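Side-chain contacts in amine Dehydrogenase (Pseudomonas putida, PDB 1JMX), which probably serves as the seven-bladed beta-propeller subunit of a quinohemoprotein amine dehydrogenase, which oxidises primary amines and passes the electrons on through heme c: residues Y235-L240 and K244-E249; R185-K190 and M212-A217. All blocks are in the same frame, centred on the assembly; numbering follows the deposited sequence.

Contact 1. Residues Y235-L240 and K244-E249; sequences YLSVDL and KTHTQE
Five backbone hydrogen bonds join Tyr235-Asp239 to Lys244-Gln248; the antiparallel strands 235-239 and 245-249 approach to 4.6 Å between their short axes. Tyr235 and Gln248 exchange a reciprocal pair, and so do Ser237 and His246, with Ser237 N to His246 O the shorter at 2.7 Å. Beyond them, Asp239 N meets Lys244 O at 2.8 Å in an almost straight bond (178° at the hydrogen), closing the pairing at the turn end. Between these rungs Leu236 faces Thr247 and Val238 faces Thr245 as non-hydrogen-bonded pairs, and Thr247 CA donates a CA-H...O contact to Tyr235 O.

The two strands form a beta hairpin, the outer part of a propeller blade in which strand 209-218 lies on the other side of 230-239.

Charge pairing between the two segments occurs at the turn end. The Asp239 and Lys244 side chains run alongside each other, and the lysine chain bends at chi3 and chi4 (41° and -96°) to bring NZ within 2.9 Å of Asp239 OD2 in a salt bridge. Both ends also bind the turn: Lys244 NZ reaches Thr242 OG1, and Asp239 OD1 accepts from Lys241 N.

On the face carrying Tyr235, Ser237 and His246, the imidazole presents its edge to the other two. His246 CD2 lies 3.4 Å from Ser237 OG and 4.2 Å from Tyr235 CD2, the latter also an edge atom, while the tyrosine and histidine side chains cross at about a right angle. A water links Ser237 OG to Lys244 O, donating to the carbonyl. Tyr235 OH is held by Glu209.

Apolar contact on the other face is light: Val238 CG2 and Thr245 CG2 lie 4.2 Å apart, their side chains pointing the same way, and Leu182 packs against Leu236, Thr245 and Thr247.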
ATOM      1  N   TYR B 235       0.040  22.344  19.635  1.00 16.42           N
ATOM      2  CA  TYR B 235      -0.534  21.656  20.767  1.00 17.02           C
ATOM      3  C   TYR B 235      -1.885  22.303  21.020  1.00 17.88           C
ATOM      4  O   TYR B 235      -2.013  23.528  21.066  1.00 16.80           O
ATOM      5  CB  TYR B 235       0.356  21.845  21.987  1.00 18.28           C
ATOM      6  CG  TYR B 235      -0.086  21.101  23.216  1.00 20.19           C
ATOM      7  CD1 TYR B 235       0.173  19.742  23.352  1.00 20.83           C
ATOM      8  CD2 TYR B 235      -0.674  21.768  24.286  1.00 20.23           C
ATOM      9  CE1 TYR B 235      -0.125  19.065  24.526  1.00 23.02           C
ATOM     10  CE2 TYR B 235      -0.979  21.097  25.470  1.00 23.68           C
ATOM     11  CZ  TYR B 235      -0.695  19.748  25.583  1.00 23.33           C
ATOM     12  OH  TYR B 235      -0.920  19.081  26.768  1.00 27.28           O
ATOM     13  N   LEU B 236      -2.895  21.459  21.139  1.00 17.17           N
ATOM     14  CA  LEU B 236      -4.253  21.894  21.395  1.00 17.09           C
ATOM     15  C   LEU B 236      -4.613  21.286  22.741  1.00 16.22           C
ATOM     16  O   LEU B 236      -4.073  20.251  23.117  1.00 15.53           O
ATOM     17  CB  LEU B 236      -5.147  21.373  20.264  1.00 18.39           C
ATOM     18  CG  LEU B 236      -6.624  20.987  20.370  1.00 21.42           C
ATOM     19  CD1 LEU B 236      -7.147  20.786  18.945  1.00 22.84           C
ATOM     20  CD2 LEU B 236      -6.824  19.714  21.190  1.00 18.57           C
ATOM     21  N   SER B 237      -5.477  21.948  23.496  1.00 16.56           N
ATOM     22  CA  SER B 237      -5.877  21.409  24.783  1.00 18.44           C
ATOM     23  C   SER B 237      -7.223  21.942  25.261  1.00 19.31           C
ATOM     24  O   SER B 237      -7.601  23.077  24.970  1.00 18.67           O
ATOM     25  CB  SER B 237      -4.801  21.658  25.845  1.00 18.60           C
ATOM     26  OG  SER B 237      -4.710  23.029  26.185  1.00 22.06           O
ATOM     27  N   VAL B 238      -7.966  21.073  25.938  1.00 19.53           N
ATOM     28  CA  VAL B 238      -9.257  21.426  26.499  1.00 18.11           C
ATOM     29  C   VAL B 238      -9.159  21.103  27.979  1.00 17.27           C
ATOM     30  O   VAL B 238      -8.952  19.953  28.352  1.00 17.51           O
ATOM     31  CB  VAL B 238     -10.414  20.607  25.879  1.00 19.18           C
ATOM     32  CG1 VAL B 238     -11.751  21.099  26.427  1.00 18.30           C
ATOM     33  CG2 VAL B 238     -10.393  20.707  24.357  1.00 19.52           C
ATOM     34  N   ASP B 239      -9.237  22.132  28.813  1.00 18.52           N
ATOM     35  CA  ASP B 239      -9.172  21.962  30.261  1.00 19.53           C
ATOM     36  C   ASP B 239     -10.486  21.301  30.673  1.00 19.64           C
ATOM     37  O   ASP B 239     -11.562  21.876  30.491  1.00 19.99           O
ATOM     38  CB  ASP B 239      -9.022  23.328  30.941  1.00 20.99           C
ATOM     39  CG  ASP B 239      -8.539  23.220  32.374  1.00 21.96           C
ATOM     40  OD1 ASP B 239      -9.196  22.539  33.184  1.00 22.56           O
ATOM     41  OD2 ASP B 239      -7.487  23.818  32.686  1.00 26.02           O
ATOM     42  N   LEU B 240     -10.403  20.084  31.200  1.00 20.47           N
ATOM     43  CA  LEU B 240     -11.607  19.360  31.582  1.00 21.91           C
ATOM     44  C   LEU B 240     -12.315  19.864  32.837  1.00 23.12           C
ATOM     45  O   LEU B 240     -13.413  19.418  33.150  1.00 23.56           O
ATOM     46  CB  LEU B 240     -11.323  17.864  31.674  1.00 19.63           C
ATOM     47  CG  LEU B 240     -10.882  17.207  30.362  1.00 18.87           C
ATOM     48  CD1 LEU B 240     -10.730  15.719  30.582  1.00 17.88           C
ATOM     49  CD2 LEU B 240     -11.888  17.474  29.252  1.00 16.69           C
ATOM     50  N   LYS B 244     -11.863  25.553  29.371  1.00 27.50           N
ATOM     51  CA  LYS B 244     -10.969  26.482  28.677  1.00 27.19           C
ATOM     52  C   LYS B 244     -10.171  25.768  27.583  1.00 26.36           C
ATOM     53  O   LYS B 244      -9.571  24.723  27.827  1.00 26.00           O
ATOM     54  CB  LYS B 244      -9.988  27.099  29.674  1.00 28.38           C
ATOM     55  CG  LYS B 244     -10.579  28.186  30.551  1.00 31.97           C
ATOM     56  CD  LYS B 244      -9.897  28.242  31.932  1.00 35.44           C
ATOM     57  CE  LYS B 244      -8.365  28.068  31.880  1.00 37.14           C
ATOM     58  NZ  LYS B 244      -7.889  26.662  32.138  1.00 36.65           N
ATOM     59  N   THR B 245     -10.164  26.335  26.384  1.00 26.09           N
ATOM     60  CA  THR B 245      -9.429  25.748  25.269  1.00 26.35           C
ATOM     61  C   THR B 245      -8.137  26.522  24.967  1.00 26.58           C
ATOM     62  O   THR B 245      -8.053  27.727  25.219  1.00 27.53           O
ATOM     63  CB  THR B 245     -10.309  25.679  24.007  1.00 25.68           C
ATOM     64  OG1 THR B 245     -10.792  26.989  23.686  1.00 26.00           O
ATOM     65  CG2 THR B 245     -11.488  24.738  24.234  1.00 24.82           C
ATOM     66  N   HIS B 246      -7.140  25.824  24.428  1.00 26.20           N
ATOM     67  CA  HIS B 246      -5.850  26.431  24.102  1.00 26.34           C
ATOM     68  C   HIS B 246      -5.121  25.741  22.945  1.00 23.78           C
ATOM     69  O   HIS B 246      -5.124  24.523  22.828  1.00 22.02           O
ATOM     70  CB  HIS B 246      -4.967  26.464  25.365  1.00 30.23           C
ATOM     71  CG  HIS B 246      -3.489  26.447  25.101  1.00 35.39           C
ATOM     72  ND1 HIS B 246      -2.716  27.592  25.096  1.00 36.63           N
ATOM     73  CD2 HIS B 246      -2.628  25.414  24.909  1.00 36.83           C
ATOM     74  CE1 HIS B 246      -1.447  27.267  24.921  1.00 37.16           C
ATOM     75  NE2 HIS B 246      -1.365  25.952  24.803  1.00 38.00           N
ATOM     76  N   THR B 247      -4.514  26.548  22.081  1.00 22.58           N
ATOM     77  CA  THR B 247      -3.745  26.049  20.949  1.00 22.00           C
ATOM     78  C   THR B 247      -2.486  26.896  20.838  1.00 23.24           C
ATOM     79  O   THR B 247      -2.487  28.073  21.213  1.00 23.42           O
ATOM     80  CB  THR B 247      -4.497  26.188  19.616  1.00 20.78           C
ATOM     81  OG1 THR B 247      -4.635  27.577  19.295  1.00 19.32           O
ATOM     82  CG2 THR B 247      -5.868  25.531  19.682  1.00 21.13           C
ATOM     83  N   GLN B 248      -1.412  26.301  20.329  1.00 22.91           N
ATOM     84  CA  GLN B 248      -0.169  27.028  20.154  1.00 23.98           C
ATOM     85  C   GLN B 248       0.919  26.182  19.510  1.00 23.69           C
ATOM     86  O   GLN B 248       1.155  25.044  19.926  1.00 24.88           O
ATOM     87  CB  GLN B 248       0.325  27.596  21.489  1.00 26.04           C
ATOM     88  CG  GLN B 248       1.294  26.731  22.265  1.00 28.28           C
ATOM     89  CD  GLN B 248       2.436  27.559  22.818  1.00 31.27           C
ATOM     90  OE1 GLN B 248       2.282  28.255  23.829  1.00 31.82           O
ATOM     91  NE2 GLN B 248       3.576  27.534  22.129  1.00 32.34           N
ATOM     92  N   GLU B 249       1.562  26.733  18.483  1.00 22.67           N
ATOM     93  CA  GLU B 249       2.647  26.033  17.799  1.00 23.00           C
ATOM     94  C   GLU B 249       3.896  26.116  18.680  1.00 23.69           C
ATOM     95  O   GLU B 249       4.173  27.165  19.273  1.00 24.42           O
ATOM     96  CB  GLU B 249       2.909  26.653  16.430  1.00 22.62           C
ATOM     97  CG  GLU B 249       1.754  26.507  15.456  1.00 23.24           C
ATOM     98  CD  GLU B 249       0.565  27.377  15.814  1.00 25.00           C
ATOM     99  OE1 GLU B 249       0.772  28.546  16.204  1.00 28.08           O
ATOM    100  OE2 GLU B 249      -0.581  26.905  15.696  1.00 24.28           O
TER
HETATM  101  O   HOH W   1      -6.474  24.617  28.177  1.00 25.08           O

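Contact 2. Residues R185-K190 and M212-A217; sequences RNWNRK and MLYTIA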
ATOM      1  N   ARG B 185     -10.968  22.249  11.243  1.00 15.76           N
ATOM      2  CA  ARG B 185     -11.181  22.319   9.811  1.00 18.15           C
ATOM      3  C   ARG B 185     -11.723  23.685   9.409  1.00 19.04           C
ATOM      4  O   ARG B 185     -11.330  24.244   8.384  1.00 20.18           O
ATOM      5  CB  ARG B 185     -12.132  21.229   9.322  1.00 18.78           C
ATOM      6  CG  ARG B 185     -12.104  21.126   7.801  1.00 20.15           C
ATOM      7  CD  ARG B 185     -13.028  20.081   7.256  1.00 19.35           C
ATOM      8  NE  ARG B 185     -12.669  18.735   7.678  1.00 17.14           N
ATOM      9  CZ  ARG B 185     -13.331  17.653   7.289  1.00 18.06           C
ATOM     10  NH1 ARG B 185     -14.366  17.774   6.473  1.00 18.32           N
ATOM     11  NH2 ARG B 185     -12.992  16.457   7.741  1.00 19.60           N
ATOM     12  N   ASN B 186     -12.627  24.225  10.218  1.00 19.48           N
ATOM     13  CA  ASN B 186     -13.196  25.534   9.923  1.00 19.69           C
ATOM     14  C   ASN B 186     -12.506  26.668  10.676  1.00 20.94           C
ATOM     15  O   ASN B 186     -13.101  27.713  10.940  1.00 21.54           O
ATOM     16  CB  ASN B 186     -14.702  25.522  10.153  1.00 17.59           C
ATOM     17  CG  ASN B 186     -15.402  24.541   9.247  1.00 17.84           C
ATOM     18  OD1 ASN B 186     -15.616  24.814   8.063  1.00 21.01           O
ATOM     19  ND2 ASN B 186     -15.705  23.361   9.775  1.00 18.15           N
ATOM     20  N   TRP B 187     -11.244  26.441  11.028  1.00 22.65           N
ATOM     21  CA  TRP B 187     -10.425  27.443  11.702  1.00 25.61           C
ATOM     22  C   TRP B 187      -9.921  28.292  10.541  1.00 29.33           C
ATOM     23  O   TRP B 187      -8.939  27.938   9.884  1.00 32.62           O
ATOM     24  CB  TRP B 187      -9.234  26.764  12.390  1.00 23.75           C
ATOM     25  CG  TRP B 187      -8.402  27.642  13.289  1.00 21.04           C
ATOM     26  CD1 TRP B 187      -8.653  28.937  13.643  1.00 21.71           C
ATOM     27  CD2 TRP B 187      -7.215  27.257  13.993  1.00 19.55           C
ATOM     28  NE1 TRP B 187      -7.701  29.378  14.533  1.00 20.90           N
ATOM     29  CE2 TRP B 187      -6.806  28.367  14.765  1.00 20.10           C
ATOM     30  CE3 TRP B 187      -6.458  26.077  14.049  1.00 18.84           C
ATOM     31  CZ2 TRP B 187      -5.674  28.333  15.588  1.00 18.40           C
ATOM     32  CZ3 TRP B 187      -5.337  26.039  14.867  1.00 17.55           C
ATOM     33  CH2 TRP B 187      -4.955  27.163  15.626  1.00 19.10           C
ATOM     34  N   ASN B 188     -10.638  29.363  10.230  1.00 31.47           N
ATOM     35  CA  ASN B 188     -10.246  30.232   9.124  1.00 33.54           C
ATOM     36  C   ASN B 188      -9.160  31.212   9.559  1.00 33.01           C
ATOM     37  O   ASN B 188      -9.375  32.420   9.637  1.00 33.85           O
ATOM     38  CB  ASN B 188     -11.470  30.960   8.566  1.00 36.44           C
ATOM     39  CG  ASN B 188     -12.335  30.056   7.705  1.00 39.20           C
ATOM     40  OD1 ASN B 188     -12.115  29.949   6.488  1.00 41.44           O
ATOM     41  ND2 ASN B 188     -13.311  29.381   8.327  1.00 39.67           N
ATOM     42  N   ARG B 189      -7.994  30.649   9.850  1.00 31.27           N
ATOM     43  CA  ARG B 189      -6.835  31.394  10.303  1.00 30.51           C
ATOM     44  C   ARG B 189      -6.017  31.849   9.087  1.00 30.52           C
ATOM     45  O   ARG B 189      -5.380  31.026   8.420  1.00 30.15           O
ATOM     46  CB  ARG B 189      -6.010  30.464  11.183  1.00 29.24           C
ATOM     47  CG  ARG B 189      -4.907  31.110  11.957  1.00 27.16           C
ATOM     48  CD  ARG B 189      -4.130  30.025  12.636  1.00 26.18           C
ATOM     49  NE  ARG B 189      -3.076  30.549  13.489  1.00 25.57           N
ATOM     50  CZ  ARG B 189      -2.187  29.784  14.110  1.00 25.88           C
ATOM     51  NH1 ARG B 189      -2.231  28.463  13.970  1.00 26.77           N
ATOM     52  NH2 ARG B 189      -1.249  30.337  14.863  1.00 27.09           N
ATOM     53  N   LYS B 190      -6.024  33.153   8.804  1.00 30.52           N
ATOM     54  CA  LYS B 190      -5.288  33.665   7.646  1.00 30.59           C
ATOM     55  C   LYS B 190      -3.770  33.514   7.756  1.00 28.50           C
ATOM     56  O   LYS B 190      -3.194  33.687   8.826  1.00 27.27           O
ATOM     57  CB  LYS B 190      -5.658  35.120   7.338  1.00 33.61           C
ATOM     58  CG  LYS B 190      -5.415  35.472   5.869  1.00 38.10           C
ATOM     59  CD  LYS B 190      -6.241  34.542   4.943  1.00 40.88           C
ATOM     60  CE  LYS B 190      -5.670  34.446   3.515  1.00 42.31           C
ATOM     61  NZ  LYS B 190      -4.422  33.601   3.419  1.00 42.78           N
ATOM     62  N   MET B 212      -4.083  17.107  22.235  1.00 14.43           N
ATOM     63  CA  MET B 212      -3.717  16.444  20.993  1.00 14.45           C
ATOM     64  C   MET B 212      -2.704  17.309  20.272  1.00 15.71           C
ATOM     65  O   MET B 212      -2.699  18.524  20.445  1.00 16.58           O
ATOM     66  CB  MET B 212      -4.936  16.275  20.082  1.00 13.12           C
ATOM     67  CG  MET B 212      -6.048  15.421  20.645  1.00 14.27           C
ATOM     68  SD  MET B 212      -7.257  14.999  19.401  1.00 15.39           S
ATOM     69  CE  MET B 212      -8.016  16.579  19.110  1.00 13.28           C
ATOM     70  N   LEU B 213      -1.808  16.682  19.512  1.00 15.83           N
ATOM     71  CA  LEU B 213      -0.838  17.425  18.716  1.00 14.39           C
ATOM     72  C   LEU B 213      -1.470  17.603  17.337  1.00 14.57           C
ATOM     73  O   LEU B 213      -2.394  16.872  16.955  1.00 14.00           O
ATOM     74  CB  LEU B 213       0.475  16.657  18.546  1.00 13.59           C
ATOM     75  CG  LEU B 213       1.392  16.301  19.715  1.00 13.56           C
ATOM     76  CD1 LEU B 213       2.627  15.639  19.146  1.00 12.07           C
ATOM     77  CD2 LEU B 213       1.767  17.529  20.516  1.00 12.98           C
ATOM     78  N   TYR B 214      -0.992  18.600  16.611  1.00 13.94           N
ATOM     79  CA  TYR B 214      -1.461  18.861  15.265  1.00 14.60           C
ATOM     80  C   TYR B 214      -0.326  19.508  14.491  1.00 14.97           C
ATOM     81  O   TYR B 214       0.676  19.908  15.082  1.00 15.61           O
ATOM     82  CB  TYR B 214      -2.709  19.764  15.268  1.00 14.43           C
ATOM     83  CG  TYR B 214      -2.510  21.176  15.780  1.00 13.92           C
ATOM     84  CD1 TYR B 214      -2.081  22.196  14.929  1.00 12.13           C
ATOM     85  CD2 TYR B 214      -2.791  21.503  17.112  1.00 14.49           C
ATOM     86  CE1 TYR B 214      -1.940  23.508  15.388  1.00 12.78           C
ATOM     87  CE2 TYR B 214      -2.650  22.816  17.583  1.00 14.13           C
ATOM     88  CZ  TYR B 214      -2.225  23.806  16.711  1.00 12.09           C
ATOM     89  OH  TYR B 214      -2.087  25.087  17.163  1.00 13.83           O
ATOM     90  N   THR B 215      -0.437  19.518  13.167  1.00 15.84           N
ATOM     91  CA  THR B 215       0.563  20.161  12.327  1.00 15.99           C
ATOM     92  C   THR B 215      -0.204  21.187  11.522  1.00 16.16           C
ATOM     93  O   THR B 215      -1.410  21.041  11.311  1.00 16.09           O
ATOM     94  CB  THR B 215       1.282  19.181  11.357  1.00 16.82           C
ATOM     95  OG1 THR B 215       0.336  18.595  10.458  1.00 19.12           O
ATOM     96  CG2 THR B 215       2.013  18.088  12.121  1.00 14.92           C
ATOM     97  N   ILE B 216       0.471  22.252  11.117  1.00 16.27           N
ATOM     98  CA  ILE B 216      -0.182  23.290  10.334  1.00 16.89           C
ATOM     99  C   ILE B 216       0.852  23.971   9.454  1.00 18.39           C
ATOM    100  O   ILE B 216       2.021  24.061   9.822  1.00 19.16           O
ATOM    101  CB  ILE B 216      -0.903  24.330  11.243  1.00 15.91           C
ATOM    102  CG1 ILE B 216      -1.859  25.183  10.407  1.00 15.04           C
ATOM    103  CG2 ILE B 216       0.114  25.195  11.995  1.00 16.33           C
ATOM    104  CD1 ILE B 216      -2.695  26.147  11.200  1.00 15.17           C
ATOM    105  N   ALA B 217       0.428  24.383   8.265  1.00 20.07           N
ATOM    106  CA  ALA B 217       1.316  25.056   7.321  1.00 21.65           C
ATOM    107  C   ALA B 217       1.161  26.564   7.426  1.00 23.23           C
ATOM    108  O   ALA B 217       0.049  27.083   7.363  1.00 23.10           O
ATOM    109  CB  ALA B 217       1.011  24.600   5.900  1.00 21.01           C
TER
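The loop that follows strand 178-182 reaches strand 209-218 of the next antiparallel sheet through two side chains, Trp187 and Arg189. Trp187 brings the six-membered end of its indole to Tyr214. The phenol oxygen lies in the indole plane, at the ring edge, with Tyr214 OH 3.9 Å from Trp187 CH2; the two side chains cross at about a right angle. Behind the hydroxyl, Trp187 CZ3 approaches Tyr214 CZ at 4.3 Å, an apolar contact.

Arg189 makes the second approach. With chi2 and chi3 both near 180° (-174° and -176°), its chain runs straight out and carries the guanidinium to the strand, where NH1 comes 3.6 Å from Ile216 CD1. On the way, Arg189 CD rests 3.7 Å above one face of the indole, offset toward the rim, so the arginine chain and the tryptophan brace one another within the loop.

The polar ends meet at a shared acceptor: Glu249 OE2 probably accepts a hydrogen bond from Tyr214 OH and forms a salt bridge with Arg189 NH1. This pairing probably favours a charged carboxylate and fixes where the guanidinium sits beside Ile216. Tyr192 adds a cation-pi partner for Arg189, and Thr247 packs against both Trp187 and Tyr214.

Such a loop, passing from the outermost strand of one sheet to the first strand of the next, is typical of the blade-to-blade connections of a beta-propeller.

Overall arrangement
Both contacts involve the antiparallel sheet 209-218, 230-239, 245-250, with centres about 12 Å apart and on the same side of the chain's centre. Contact 1 joins its last two strands within one hairpin, so backbone bonds dominate; contact 2 brings a preceding loop onto its first strand and relies on side chains, with no main-chain bond between its segments. Each is partly buried, contact 2 lying farther out, its centre about 20 Å from the centre of the chain, against about 16 Å for contact 1. A carboxylate from the hairpin strand joins the two contacts. Tyr214 CE2 also packs against Tyr235 N, at 3.4 Å.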